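Local coordinates for D-isomer specific 2-hydroxyacid dehydrogenase family protein (Desulfovibrio vulgaris, PDB 5TX7) that probably catalyses the NAD-dependent interconversion of D-2-hydroxyacids and 2-oxoacids, as in other members of the D-isomer specific 2-hydroxyacid dehydrogenase family, at residues 199-205 against 226-232; 247-252 against 275-281; 58-62 against 84-90; 100-104 against 158-163; 215-221 against 240-246. The contacts are given in a common frame with arbitrary orientation. Residues are numbered along the deposited sequence.

Interaction 1 (199-205 against 226-232)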
# COMPACT_ATOMS: atom_id res chain seq x y z
N PHE A 199 -9.08 -16.13 -14.81
CA PHE A 199 -7.77 -16.72 -14.44
C PHE A 199 -6.73 -16.77 -15.56
O PHE A 199 -5.54 -16.60 -15.27
CB PHE A 199 -7.93 -18.11 -13.81
CG PHE A 199 -8.38 -18.05 -12.38
CD1 PHE A 199 -9.74 -18.00 -12.08
CD2 PHE A 199 -7.46 -17.95 -11.35
CE1 PHE A 199 -10.17 -17.90 -10.78
CE2 PHE A 199 -7.88 -17.88 -10.05
CZ PHE A 199 -9.24 -17.84 -9.76
N THR A 200 -7.15 -16.95 -16.83
CA THR A 200 -6.20 -16.95 -17.93
C THR A 200 -5.71 -15.52 -18.26
O THR A 200 -4.61 -15.37 -18.78
CB THR A 200 -6.71 -17.65 -19.23
OG1 THR A 200 -7.74 -16.89 -19.85
CG2 THR A 200 -7.22 -19.02 -18.99
N SER A 201 -6.51 -14.50 -17.97
CA SER A 201 -6.18 -13.11 -18.37
C SER A 201 -5.63 -12.22 -17.26
O SER A 201 -5.04 -11.21 -17.56
CB SER A 201 -7.43 -12.43 -18.93
OG SER A 201 -7.86 -13.10 -20.10
N ALA A 202 -5.84 -12.58 -15.99
CA ALA A 202 -5.45 -11.75 -14.87
C ALA A 202 -4.02 -12.00 -14.41
O ALA A 202 -3.60 -13.15 -14.24
CB ALA A 202 -6.39 -11.96 -13.71
N ASP A 203 -3.31 -10.90 -14.18
CA ASP A 203 -2.01 -10.91 -13.51
C ASP A 203 -2.12 -10.88 -11.99
O ASP A 203 -1.20 -11.33 -11.32
CB ASP A 203 -1.17 -9.72 -13.97
CG ASP A 203 -0.90 -9.74 -15.44
OD1 ASP A 203 -0.30 -10.72 -15.91
OD2 ASP A 203 -1.33 -8.79 -16.16
N VAL A 204 -3.20 -10.30 -11.48
CA VAL A 204 -3.51 -10.30 -10.06
C VAL A 204 -4.95 -10.72 -9.93
O VAL A 204 -5.81 -10.14 -10.58
CB VAL A 204 -3.38 -8.91 -9.42
CG1 VAL A 204 -3.69 -8.97 -7.92
CG2 VAL A 204 -2.01 -8.32 -9.69
N VAL A 205 -5.22 -11.69 -9.07
CA VAL A 205 -6.57 -12.13 -8.78
C VAL A 205 -6.87 -11.81 -7.33
O VAL A 205 -6.13 -12.23 -6.47
CB VAL A 205 -6.70 -13.66 -8.96
CG1 VAL A 205 -8.05 -14.14 -8.44
CG2 VAL A 205 -6.59 -14.01 -10.42
N SER A 226 -3.79 -22.47 -15.37
CA SER A 226 -4.18 -21.57 -16.45
C SER A 226 -3.56 -20.17 -16.35
O SER A 226 -3.58 -19.43 -17.32
CB SER A 226 -5.72 -21.47 -16.54
OG SER A 226 -6.25 -20.53 -15.63
N MET A 227 -3.05 -19.80 -15.18
CA MET A 227 -2.56 -18.43 -14.97
C MET A 227 -1.19 -18.26 -15.58
O MET A 227 -0.44 -19.24 -15.74
CB MET A 227 -2.48 -18.10 -13.48
CG MET A 227 -3.83 -18.03 -12.79
SD MET A 227 -3.71 -17.51 -11.08
CE MET A 227 -3.67 -15.74 -11.39
N ARG A 228 -0.87 -17.03 -15.94
CA ARG A 228 0.46 -16.69 -16.40
C ARG A 228 1.46 -16.82 -15.26
O ARG A 228 1.15 -16.45 -14.12
CB ARG A 228 0.49 -15.27 -16.93
CG ARG A 228 -0.26 -15.10 -18.22
CD ARG A 228 0.21 -13.84 -18.92
NE ARG A 228 -0.57 -12.68 -18.51
CZ ARG A 228 -1.79 -12.38 -18.96
NH1 ARG A 228 -2.42 -13.15 -19.85
NH2 ARG A 228 -2.40 -11.29 -18.50
N PRO A 229 2.67 -17.33 -15.55
CA PRO A 229 3.68 -17.39 -14.51
C PRO A 229 4.07 -15.99 -14.05
O PRO A 229 4.11 -15.07 -14.87
CB PRO A 229 4.84 -18.11 -15.17
CG PRO A 229 4.68 -17.81 -16.59
CD PRO A 229 3.22 -17.75 -16.84
N GLY A 230 4.32 -15.84 -12.75
CA GLY A 230 4.57 -14.54 -12.17
C GLY A 230 3.34 -13.81 -11.66
O GLY A 230 3.43 -12.61 -11.31
N SER A 231 2.20 -14.49 -11.57
CA SER A 231 0.95 -13.83 -11.13
C SER A 231 0.80 -13.80 -9.61
O SER A 231 1.55 -14.45 -8.86
CB SER A 231 -0.26 -14.52 -11.76
OG SER A 231 -0.24 -14.35 -13.18
N TYR A 232 -0.15 -12.98 -9.15
CA TYR A 232 -0.40 -12.77 -7.72
C TYR A 232 -1.82 -13.17 -7.36
O TYR A 232 -2.75 -12.90 -8.12
CB TYR A 232 -0.15 -11.31 -7.34
CG TYR A 232 1.29 -10.87 -7.46
CD1 TYR A 232 2.20 -11.11 -6.43
CD2 TYR A 232 1.75 -10.24 -8.62
CE1 TYR A 232 3.53 -10.70 -6.53
CE2 TYR A 232 3.08 -9.84 -8.73
CZ TYR A 232 3.97 -10.08 -7.70
OH TYR A 232 5.30 -9.68 -7.82
O HOH W 1 -2.94 -15.24 -15.98
O HOH W 2 -2.87 -17.40 -19.35
O HOH W 3 1.15 -12.27 -14.16
O HOH W 4 1.91 -10.23 -12.12
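Two main-chain hydrogen bonds set the parallel register at the start of strands 204-207 and 231-235: Tyr232 N donates to Asp203 O at 2.9 Å, and Val205 N donates to Tyr232 O, also at 2.9 Å. Beside them, Arg228 NE forms a salt bridge with Asp203 OD1 at 3.3 Å, while Arg228 NH2 reaches the end of helix 195-201 in a weak 2.8 Å hydrogen bond to Ser201 O. The other carboxylate oxygen of Asp203 accepts from the backbone of Thr150, so this side chain links strand 150-154 to the loop that leads into strand 231-235. One water joins Asp203 OD1 to Ser231 OG, which in turn donates to Arg228 O at 2.7 Å across a type II turn. Beneath these polar groups lies the side chain of Met227. Its SD sits at the edge of the Phe199 ring, 5.1 Å from the centroid, in a Met-aromatic contact, and Met227 CE meets Val205 CG2 at 3.5 Å. The contact joins strands 204-207 and 231-235 of a Rossmann-type beta-alpha-beta unit of the NAD-binding domain. Directional backbone bonds thus hold the starts of two adjacent central strands, with charge and water outside and sulfur and hydrocarbon beneath.

Interaction 2 (247-252 against 275-281)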
# COMPACT_ATOMS: atom_id res chain seq x y z
N VAL A 247 -2.16 -24.10 -4.04
CA VAL A 247 -1.59 -22.76 -3.93
C VAL A 247 -0.14 -22.83 -3.42
O VAL A 247 0.74 -22.16 -3.95
CB VAL A 247 -2.49 -21.85 -3.08
CG1 VAL A 247 -1.85 -20.50 -2.81
CG2 VAL A 247 -3.85 -21.66 -3.76
N ALA A 248 0.11 -23.66 -2.40
CA ALA A 248 1.47 -23.85 -1.91
C ALA A 248 2.41 -24.30 -3.04
O ALA A 248 3.47 -23.73 -3.23
CB ALA A 248 1.48 -24.83 -0.76
N GLU A 249 1.98 -25.32 -3.78
CA GLU A 249 2.74 -25.85 -4.91
C GLU A 249 2.96 -24.80 -6.01
O GLU A 249 4.04 -24.73 -6.59
CB GLU A 249 2.11 -27.16 -5.45
CG GLU A 249 2.73 -28.44 -4.86
CD GLU A 249 1.78 -29.65 -4.74
OE1 GLU A 249 2.10 -30.56 -3.92
OE2 GLU A 249 0.74 -29.75 -5.44
N ALA A 250 1.95 -23.96 -6.27
CA ALA A 250 2.08 -22.86 -7.26
C ALA A 250 3.07 -21.79 -6.84
O ALA A 250 3.76 -21.21 -7.69
CB ALA A 250 0.73 -22.21 -7.54
N LEU A 251 3.13 -21.51 -5.55
CA LEU A 251 4.11 -20.58 -5.01
C LEU A 251 5.51 -21.17 -5.13
O LEU A 251 6.40 -20.50 -5.64
CB LEU A 251 3.78 -20.23 -3.56
CG LEU A 251 2.59 -19.23 -3.42
CD1 LEU A 251 1.99 -19.27 -2.01
CD2 LEU A 251 2.99 -17.81 -3.79
N ASP A 252 5.69 -22.43 -4.72
CA ASP A 252 7.01 -23.08 -4.79
C ASP A 252 7.51 -23.26 -6.24
O ASP A 252 8.71 -23.11 -6.49
CB ASP A 252 7.05 -24.41 -4.01
CG ASP A 252 7.01 -24.20 -2.46
OD1 ASP A 252 7.73 -23.32 -1.91
OD2 ASP A 252 6.26 -24.94 -1.77
N LEU A 275 0.68 -23.52 3.53
CA LEU A 275 0.87 -22.09 3.26
C LEU A 275 1.85 -21.38 4.20
O LEU A 275 2.36 -20.32 3.84
CB LEU A 275 -0.48 -21.38 3.17
CG LEU A 275 -1.35 -21.87 1.99
CD1 LEU A 275 -2.79 -21.40 2.13
CD2 LEU A 275 -0.75 -21.48 0.64
N LEU A 276 2.14 -21.97 5.36
CA LEU A 276 3.18 -21.44 6.26
C LEU A 276 4.62 -21.85 5.90
O LEU A 276 5.57 -21.26 6.40
CB LEU A 276 2.87 -21.81 7.71
CG LEU A 276 1.75 -21.00 8.33
CD1 LEU A 276 1.23 -21.69 9.58
CD2 LEU A 276 2.20 -19.58 8.67
N SER A 277 4.77 -22.86 5.04
CA SER A 277 6.08 -23.28 4.54
C SER A 277 6.36 -22.78 3.12
O SER A 277 7.47 -22.98 2.60
CB SER A 277 6.18 -24.81 4.54
OG SER A 277 5.70 -25.36 5.75
N ALA A 278 5.36 -22.16 2.48
CA ALA A 278 5.47 -21.77 1.07
C ALA A 278 6.24 -20.46 0.94
O ALA A 278 6.05 -19.54 1.75
CB ALA A 278 4.08 -21.60 0.45
N LYS A 279 7.08 -20.36 -0.08
CA LYS A 279 7.78 -19.10 -0.37
C LYS A 279 6.83 -18.02 -0.92
O LYS A 279 5.77 -18.34 -1.42
CB LYS A 279 8.98 -19.33 -1.28
CG LYS A 279 8.67 -19.71 -2.72
CD LYS A 279 9.96 -20.19 -3.39
CE LYS A 279 9.90 -20.14 -4.90
NZ LYS A 279 11.11 -20.81 -5.46
N ASN A 280 7.22 -16.76 -0.75
CA ASN A 280 6.48 -15.58 -1.23
C ASN A 280 5.02 -15.54 -0.81
O ASN A 280 4.16 -15.05 -1.54
CB ASN A 280 6.57 -15.49 -2.75
CG ASN A 280 7.99 -15.39 -3.25
OD1 ASN A 280 8.78 -14.61 -2.73
ND2 ASN A 280 8.33 -16.19 -4.27
N CYS A 281 4.72 -16.04 0.39
CA CYS A 281 3.37 -16.05 0.92
C CYS A 281 3.32 -15.08 2.09
O CYS A 281 4.09 -15.20 3.04
CB CYS A 281 2.98 -17.44 1.39
SG CYS A 281 1.20 -17.62 1.69
O HOH W 5 6.90 -17.79 -5.95
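Helix 244-253 presents one flank, residues 247-252, to a chain that leaves the short, weakly bonded helix 274-277 and runs into strand 281-283. The backbones come closest at Ala248 and Ala278, with CA atoms 5.4 Å apart, a spacing that the two small side chains permit; further along, Asp252 CA and Lys279 CA are 6.0 Å apart. Regular helical bonds persist on one side, with Leu251 N donating to Val247 O at 2.9 Å, whereas Ala278 and Lys279 are extended, and Asn280, with a positive phi of 52°, turns the chain into the strand. Leu251 is the central side chain of the contact, with the largest area covered by the other segment. Its CB touches Lys279 O at 3.5 Å, and its CD1 packs 4.0 Å from both Ala278 CB and Cys281 CB. Leu275 adds its CD2, 3.8 Å from Val247 CG1. Beneath, Leu256 and Ala259 of strand 256-261 also meet Leu251, so the helix is seated on the NAD-binding domain's parallel sheet near its final strand. Polar links are sparse: Lys279 NZ makes a weak 3.5 Å hydrogen bond to Asp252 O, and a water bridges Leu251 O and Asn280 ND2, at 2.8 and 2.7 Å. Such chemistry implies a contact that rests chiefly on the close fit of aliphatic side chains, with one weak direct hydrogen bond and one water bridge at its margin.

Interaction 3 (58-62 against 84-90)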
# COMPACT_ATOMS: atom_id res chain seq x y z
N MET A 58 -29.63 -22.89 19.94
CA MET A 58 -30.98 -23.00 20.52
C MET A 58 -30.96 -23.11 22.04
O MET A 58 -31.79 -22.51 22.72
CB MET A 58 -31.69 -24.25 19.99
CG MET A 58 -33.06 -24.57 20.60
SD MET A 58 -34.29 -23.33 20.17
CE MET A 58 -34.79 -23.92 18.55
N SER A 59 -30.03 -23.89 22.55
CA SER A 59 -29.96 -24.19 23.98
C SER A 59 -29.56 -22.97 24.81
O SER A 59 -30.11 -22.76 25.86
CB SER A 59 -29.05 -25.40 24.24
OG SER A 59 -27.67 -25.05 24.17
N ALA A 60 -28.61 -22.17 24.31
CA ALA A 60 -28.26 -20.88 24.95
C ALA A 60 -29.40 -19.85 24.89
O ALA A 60 -29.68 -19.20 25.90
CB ALA A 60 -26.99 -20.29 24.35
N LEU A 61 -30.05 -19.74 23.73
CA LEU A 61 -31.17 -18.80 23.52
C LEU A 61 -32.38 -19.11 24.42
O LEU A 61 -32.97 -18.22 24.99
CB LEU A 61 -31.59 -18.77 22.05
CG LEU A 61 -30.57 -18.26 21.02
CD1 LEU A 61 -30.88 -18.77 19.61
CD2 LEU A 61 -30.40 -16.75 21.03
N GLN A 62 -32.74 -20.38 24.55
CA GLN A 62 -33.81 -20.79 25.49
C GLN A 62 -33.48 -20.64 26.98
O GLN A 62 -34.37 -20.55 27.81
CB GLN A 62 -34.22 -22.24 25.24
CG GLN A 62 -34.99 -22.40 23.96
CD GLN A 62 -35.58 -23.76 23.87
OE1 GLN A 62 -34.86 -24.75 23.90
NE2 GLN A 62 -36.91 -23.84 23.78
N ALA A 84 -33.40 -20.42 15.09
CA ALA A 84 -33.83 -20.69 16.46
C ALA A 84 -34.23 -19.40 17.18
O ALA A 84 -35.24 -19.36 17.88
CB ALA A 84 -32.73 -21.39 17.25
N ALA A 85 -33.44 -18.35 16.99
CA ALA A 85 -33.78 -17.04 17.53
C ALA A 85 -35.15 -16.55 17.03
O ALA A 85 -35.95 -16.04 17.82
CB ALA A 85 -32.69 -16.02 17.21
N GLY A 86 -35.41 -16.74 15.73
CA GLY A 86 -36.66 -16.35 15.12
C GLY A 86 -37.87 -16.99 15.77
O GLY A 86 -38.80 -16.28 16.20
N VAL A 87 -37.84 -18.32 15.90
CA VAL A 87 -38.99 -19.07 16.43
C VAL A 87 -39.29 -18.72 17.90
O VAL A 87 -40.44 -18.75 18.32
CB VAL A 87 -38.87 -20.62 16.21
CG1 VAL A 87 -38.66 -20.95 14.73
CG2 VAL A 87 -37.77 -21.25 17.05
N LEU A 88 -38.24 -18.36 18.64
CA LEU A 88 -38.36 -17.79 19.99
C LEU A 88 -38.74 -16.30 20.01
O LEU A 88 -38.87 -15.70 21.09
CB LEU A 88 -37.04 -17.98 20.77
CG LEU A 88 -36.50 -19.39 21.00
CD1 LEU A 88 -35.11 -19.31 21.63
CD2 LEU A 88 -37.43 -20.21 21.88
N GLY A 89 -38.91 -15.69 18.84
CA GLY A 89 -39.34 -14.29 18.72
C GLY A 89 -38.25 -13.27 18.97
O GLY A 89 -38.54 -12.17 19.42
N ILE A 90 -37.00 -13.63 18.65
CA ILE A 90 -35.84 -12.75 18.84
C ILE A 90 -35.32 -12.32 17.47
O ILE A 90 -34.73 -13.14 16.77
CB ILE A 90 -34.73 -13.49 19.62
CG1 ILE A 90 -35.23 -13.90 21.02
CG2 ILE A 90 -33.48 -12.60 19.76
CD1 ILE A 90 -34.38 -14.95 21.68
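Helices 58-62 and 82-87 meet through aliphatic side chains in the flavodoxin-like domain, a five-stranded parallel sheet of order 2-1-3-4-5 that, as in relatives, is probably the substrate-binding domain. Leu61, with chi1 m and chi2 t, points toward the partner helix: its CD1 lies 4.0 Å from Ala84 CB and 4.1 Å from Ala85 CB, while its CD2 approaches Ile90 CD1 at 4.4 Å. Met58 takes a folded t, p, p conformation that swings its methyl group across the gap to Ala84. Leu88, another m, t leucine, extends CD1 into the angle between Leu61 and Gln62, 3.6 Å from Leu61 CB and 3.9 Å from Gln62 CG. Gly89 then adopts a positive phi of 78°, and the bonds Gly89 N to Gly86 O (2.7 Å) and Ile90 N to Ala85 O (2.8 Å) close the helix in a Schellman motif, directing Ile90 back toward Leu61. The shortest approach between the segments is Met58 CE to Ala84 CB, at 3.5 Å.

Interaction 4 (100-104 against 158-163)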
# COMPACT_ATOMS: atom_id res chain seq x y z
N THR A 100 -16.07 -2.02 3.84
CA THR A 100 -15.79 -2.00 2.40
C THR A 100 -14.42 -1.40 2.09
O THR A 100 -13.62 -1.97 1.38
CB THR A 100 -16.85 -1.18 1.65
OG1 THR A 100 -18.15 -1.76 1.86
CG2 THR A 100 -16.55 -1.12 0.14
N ASP A 101 -14.17 -0.23 2.65
CA ASP A 101 -12.91 0.45 2.39
C ASP A 101 -11.73 -0.18 3.12
O ASP A 101 -10.63 -0.23 2.59
CB ASP A 101 -13.03 1.91 2.77
CG ASP A 101 -13.98 2.67 1.85
OD1 ASP A 101 -13.67 2.74 0.64
OD2 ASP A 101 -15.02 3.21 2.33
N SER A 102 -11.98 -0.66 4.35
CA SER A 102 -10.96 -1.35 5.12
C SER A 102 -10.43 -2.55 4.34
O SER A 102 -9.22 -2.70 4.16
CB SER A 102 -11.51 -1.80 6.47
OG SER A 102 -10.47 -2.19 7.36
N VAL A 103 -11.35 -3.36 3.81
CA VAL A 103 -10.99 -4.59 3.12
C VAL A 103 -10.31 -4.32 1.78
O VAL A 103 -9.21 -4.85 1.53
CB VAL A 103 -12.20 -5.56 2.97
CG1 VAL A 103 -11.88 -6.76 2.10
CG2 VAL A 103 -12.62 -6.06 4.37
N ALA A 104 -10.93 -3.48 0.95
CA ALA A 104 -10.34 -3.09 -0.33
C ALA A 104 -8.91 -2.52 -0.20
O ALA A 104 -8.03 -2.86 -0.96
CB ALA A 104 -11.23 -2.08 -1.02
N ASN A 158 -19.81 -4.56 -3.27
CA ASN A 158 -19.22 -3.27 -2.89
C ASN A 158 -17.68 -3.29 -2.77
O ASN A 158 -17.02 -2.38 -3.25
CB ASN A 158 -19.79 -2.78 -1.56
CG ASN A 158 -21.29 -2.47 -1.62
OD1 ASN A 158 -22.05 -2.88 -0.75
ND2 ASN A 158 -21.71 -1.76 -2.64
N THR A 159 -17.14 -4.33 -2.13
CA THR A 159 -15.71 -4.41 -1.87
C THR A 159 -14.95 -4.60 -3.19
O THR A 159 -14.04 -3.84 -3.51
CB THR A 159 -15.39 -5.54 -0.88
OG1 THR A 159 -16.09 -5.32 0.33
CG2 THR A 159 -13.94 -5.58 -0.54
N GLY A 160 -15.37 -5.62 -3.94
CA GLY A 160 -14.91 -5.85 -5.30
C GLY A 160 -14.90 -4.60 -6.17
O GLY A 160 -13.93 -4.32 -6.82
N ARG A 161 -15.98 -3.85 -6.15
CA ARG A 161 -16.06 -2.61 -6.94
C ARG A 161 -15.06 -1.57 -6.48
O ARG A 161 -14.50 -0.86 -7.32
CB ARG A 161 -17.45 -2.00 -6.84
CG ARG A 161 -18.50 -2.79 -7.59
CD ARG A 161 -19.88 -2.39 -7.12
NE ARG A 161 -20.91 -3.29 -7.60
CZ ARG A 161 -22.21 -3.14 -7.32
NH1 ARG A 161 -22.62 -2.14 -6.54
NH2 ARG A 161 -23.09 -4.01 -7.80
N ARG A 162 -14.87 -1.48 -5.16
CA ARG A 162 -13.85 -0.59 -4.57
C ARG A 162 -12.46 -1.01 -5.02
O ARG A 162 -11.66 -0.19 -5.46
CB ARG A 162 -13.95 -0.61 -3.04
CG ARG A 162 -13.26 0.51 -2.33
CD ARG A 162 -14.04 1.79 -2.52
NE ARG A 162 -13.28 2.69 -3.34
CZ ARG A 162 -13.80 3.74 -3.96
NH1 ARG A 162 -13.01 4.49 -4.73
NH2 ARG A 162 -15.09 4.08 -3.83
N VAL A 163 -12.18 -2.31 -4.95
CA VAL A 163 -10.91 -2.81 -5.43
C VAL A 163 -10.69 -2.42 -6.89
O VAL A 163 -9.59 -2.03 -7.28
CB VAL A 163 -10.78 -4.33 -5.21
CG1 VAL A 163 -9.60 -4.89 -6.00
CG2 VAL A 163 -10.61 -4.64 -3.74
O HOH W 6 -18.72 -4.44 2.43
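The first turns of helices 100-116 and 158-169 pack against each other, their short segments crossing at -53° with axes 8.7 Å apart at closest approach. Asn158 opens the second segment, and its carbonyl O is in van der Waals contact with Thr100 CG2, at 3.6 Å. At Thr159 the side chain spans both kinds of contact: CG2 packs 3.6 Å from Val103 CG1, while OG1 shares a water with Thr100 OG1, the water lying 2.8 Å from Thr100 OG1 and, in a weak bond, 3.5 Å from Thr159 OG1. Gly160 belongs to a GxGxxG pattern after strand 150-154, consistent with the dinucleotide-binding turn of a Rossmann fold; a CB here would point away from helix 100-116. Arg162 follows one turn after Asn158. Its aliphatic portion covers Ala104, with CG 3.5 Å from Ala104 CB, and beyond this NE stands 4.0 Å from Asp101 OD1. That long salt bridge is purely electrostatic, since the oxygen lies well out of the guanidinium plane. Val163 completes the segment by placing CG2 3.8 Å from Ala104 CB. The second subunit is also close: Arg162 NH1 makes a weak hydrogen bond to Ala169 O of that chain, and Asp101 packs on its Thr147. Deeper along helix 100-116, Val107 and Phe108 also touch Val163, and His208, just after strand 204-207, packs on Thr159 and Val163.

Interaction 5 (215-221 against 240-246)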
# COMPACT_ATOMS: atom_id res chain seq x y z
N THR A 215 -18.74 -22.21 -4.72
CA THR A 215 -17.45 -21.51 -4.68
C THR A 215 -16.39 -22.14 -3.78
O THR A 215 -15.26 -21.67 -3.79
CB THR A 215 -17.61 -20.02 -4.32
OG1 THR A 215 -18.12 -19.89 -2.98
CG2 THR A 215 -18.54 -19.31 -5.30
N GLU A 216 -16.72 -23.20 -3.04
CA GLU A 216 -15.68 -23.93 -2.31
C GLU A 216 -14.61 -24.48 -3.29
O GLU A 216 -14.94 -25.10 -4.30
CB GLU A 216 -16.23 -25.05 -1.44
CG GLU A 216 -15.10 -25.76 -0.68
CD GLU A 216 -15.52 -26.47 0.60
OE1 GLU A 216 -16.36 -25.92 1.37
OE2 GLU A 216 -14.99 -27.57 0.85
N GLY A 217 -13.34 -24.22 -2.99
CA GLY A 217 -12.22 -24.68 -3.80
C GLY A 217 -12.18 -24.09 -5.19
O GLY A 217 -11.76 -24.76 -6.15
N LEU A 218 -12.63 -22.85 -5.30
CA LEU A 218 -12.65 -22.09 -6.56
C LEU A 218 -11.25 -21.96 -7.14
O LEU A 218 -11.04 -22.24 -8.32
CB LEU A 218 -13.25 -20.71 -6.27
CG LEU A 218 -13.47 -19.62 -7.27
CD1 LEU A 218 -14.59 -18.74 -6.71
CD2 LEU A 218 -12.21 -18.81 -7.50
N VAL A 219 -10.31 -21.53 -6.31
CA VAL A 219 -8.91 -21.44 -6.69
C VAL A 219 -8.27 -22.83 -6.50
O VAL A 219 -7.74 -23.17 -5.43
CB VAL A 219 -8.16 -20.37 -5.89
CG1 VAL A 219 -6.70 -20.26 -6.35
CG2 VAL A 219 -8.90 -19.03 -6.02
N ASP A 220 -8.38 -23.63 -7.57
CA ASP A 220 -7.88 -25.00 -7.58
C ASP A 220 -6.69 -25.14 -8.53
O ASP A 220 -6.35 -24.20 -9.26
CB ASP A 220 -9.01 -25.99 -7.93
CG ASP A 220 -9.66 -25.76 -9.30
OD1 ASP A 220 -9.26 -24.84 -10.05
OD2 ASP A 220 -10.60 -26.52 -9.61
N ALA A 221 -6.09 -26.32 -8.51
CA ALA A 221 -4.93 -26.64 -9.34
C ALA A 221 -5.12 -26.27 -10.81
O ALA A 221 -4.18 -25.77 -11.41
CB ALA A 221 -4.56 -28.12 -9.22
N PRO A 240 -11.70 -21.39 2.73
CA PRO A 240 -12.07 -22.52 1.86
C PRO A 240 -12.35 -22.19 0.39
O PRO A 240 -12.63 -23.09 -0.39
CB PRO A 240 -13.33 -23.11 2.55
CG PRO A 240 -13.22 -22.69 3.97
CD PRO A 240 -12.57 -21.32 3.92
N LEU A 241 -12.26 -20.92 -0.00
CA LEU A 241 -12.24 -20.57 -1.42
C LEU A 241 -11.01 -21.12 -2.16
O LEU A 241 -11.04 -21.26 -3.37
CB LEU A 241 -12.34 -19.04 -1.60
CG LEU A 241 -13.62 -18.36 -1.15
CD1 LEU A 241 -13.50 -16.86 -1.34
CD2 LEU A 241 -14.81 -18.88 -1.93
N LEU A 242 -9.94 -21.45 -1.43
CA LEU A 242 -8.71 -22.01 -2.01
C LEU A 242 -8.55 -23.49 -1.74
O LEU A 242 -8.95 -23.96 -0.68
CB LEU A 242 -7.49 -21.37 -1.35
CG LEU A 242 -7.32 -19.89 -1.21
CD1 LEU A 242 -5.94 -19.61 -0.64
CD2 LEU A 242 -7.47 -19.34 -2.59
N ASP A 243 -7.90 -24.19 -2.67
CA ASP A 243 -7.25 -25.47 -2.37
C ASP A 243 -5.84 -25.08 -1.91
O ASP A 243 -4.98 -24.73 -2.72
CB ASP A 243 -7.22 -26.38 -3.60
CG ASP A 243 -6.43 -27.70 -3.38
OD1 ASP A 243 -5.89 -27.92 -2.28
OD2 ASP A 243 -6.35 -28.52 -4.31
N GLU A 244 -5.63 -25.13 -0.59
CA GLU A 244 -4.39 -24.64 0.04
C GLU A 244 -3.14 -25.37 -0.47
O GLU A 244 -2.07 -24.76 -0.59
CB GLU A 244 -4.49 -24.72 1.58
CG GLU A 244 -5.55 -23.79 2.19
CD GLU A 244 -5.46 -23.65 3.70
OE1 GLU A 244 -4.88 -24.54 4.39
OE2 GLU A 244 -5.97 -22.63 4.23
N ARG A 245 -3.29 -26.66 -0.77
CA ARG A 245 -2.21 -27.49 -1.32
C ARG A 245 -1.74 -26.98 -2.69
O ARG A 245 -0.56 -26.74 -2.91
CB ARG A 245 -2.67 -28.95 -1.41
CG ARG A 245 -1.68 -29.93 -2.04
CD ARG A 245 -0.29 -29.88 -1.43
NE ARG A 245 -0.29 -30.23 -0.00
CZ ARG A 245 0.80 -30.53 0.72
NH1 ARG A 245 2.02 -30.54 0.17
NH2 ARG A 245 0.66 -30.84 2.01
N ALA A 246 -2.68 -26.82 -3.59
CA ALA A 246 -2.39 -26.34 -4.95
C ALA A 246 -1.72 -24.97 -4.95
O ALA A 246 -0.80 -24.72 -5.74
CB ALA A 246 -3.66 -26.30 -5.78
O HOH W 7 -7.03 -28.49 -7.03
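Backbone groups do most of the bonding between loop 215-221 and residues 240-246. Gly217 N donates to Pro240 O at 2.9 Å, Val219 N to Leu241 O at 3.0 Å, and Asp243 N to Val219 O at 2.9 Å, the last two making a single beta bridge of Val219 with Leu242. Gly217 has the positive phi of a type II turn. Both aspartates are N-caps: Asp243 OD1 accepts a weak 3.3 Å bond from Arg245 N, and Asp220 OD1 accepts from Arg223 N, while Arg223 NH1 donates to Leu218 O. One water, 2.8 Å from each partner, accepts from Ala221 N and donates to Asp243 OD2, coupling the starts of the two helices. Thr215 OG1 is engaged by Pro210 O and Thr212 N. Packing fills the rest: Leu241 CD2 lies 3.4 Å from Thr215 O, and the apolar pairs are Val219 CB with Leu242 CD2 (3.5 Å) and Ala221 CB with Ala246 CB (4.0 Å). The arrangement joins loops of the Rossmann-type domain: Val219, Leu241 and Leu242 rest on Leu207 of strand 204-207, Val219 and Leu242 meet Leu233 of strand 231-235, and Phe199 of helix 195-201 packs against Leu218 and Val219.

From the N terminus, interaction 3 closes the first loop, pairing helices 58-62 and 82-87 around strand 69-72, and is complete before interaction 4 opens. Interaction 4 spans 53 intervening residues to join helix 100-116 to helix 158-169. Interactions 1 and 5 then cross, their segments alternating along the chain, and they touch where Phe199 packs on Leu218 and Val219. Interaction 2 follows both in series but shares helix 244-253 with interaction 5, which it meets through Leu275 on Glu244 and Val247 on Val219. Interactions 1, 5 and 2 thus tie together strands, connecting loops and helix 244-253 of the NAD-binding domain, whereas interaction 3 lies in the other domain, its centre about 47 Å from that of interaction 1.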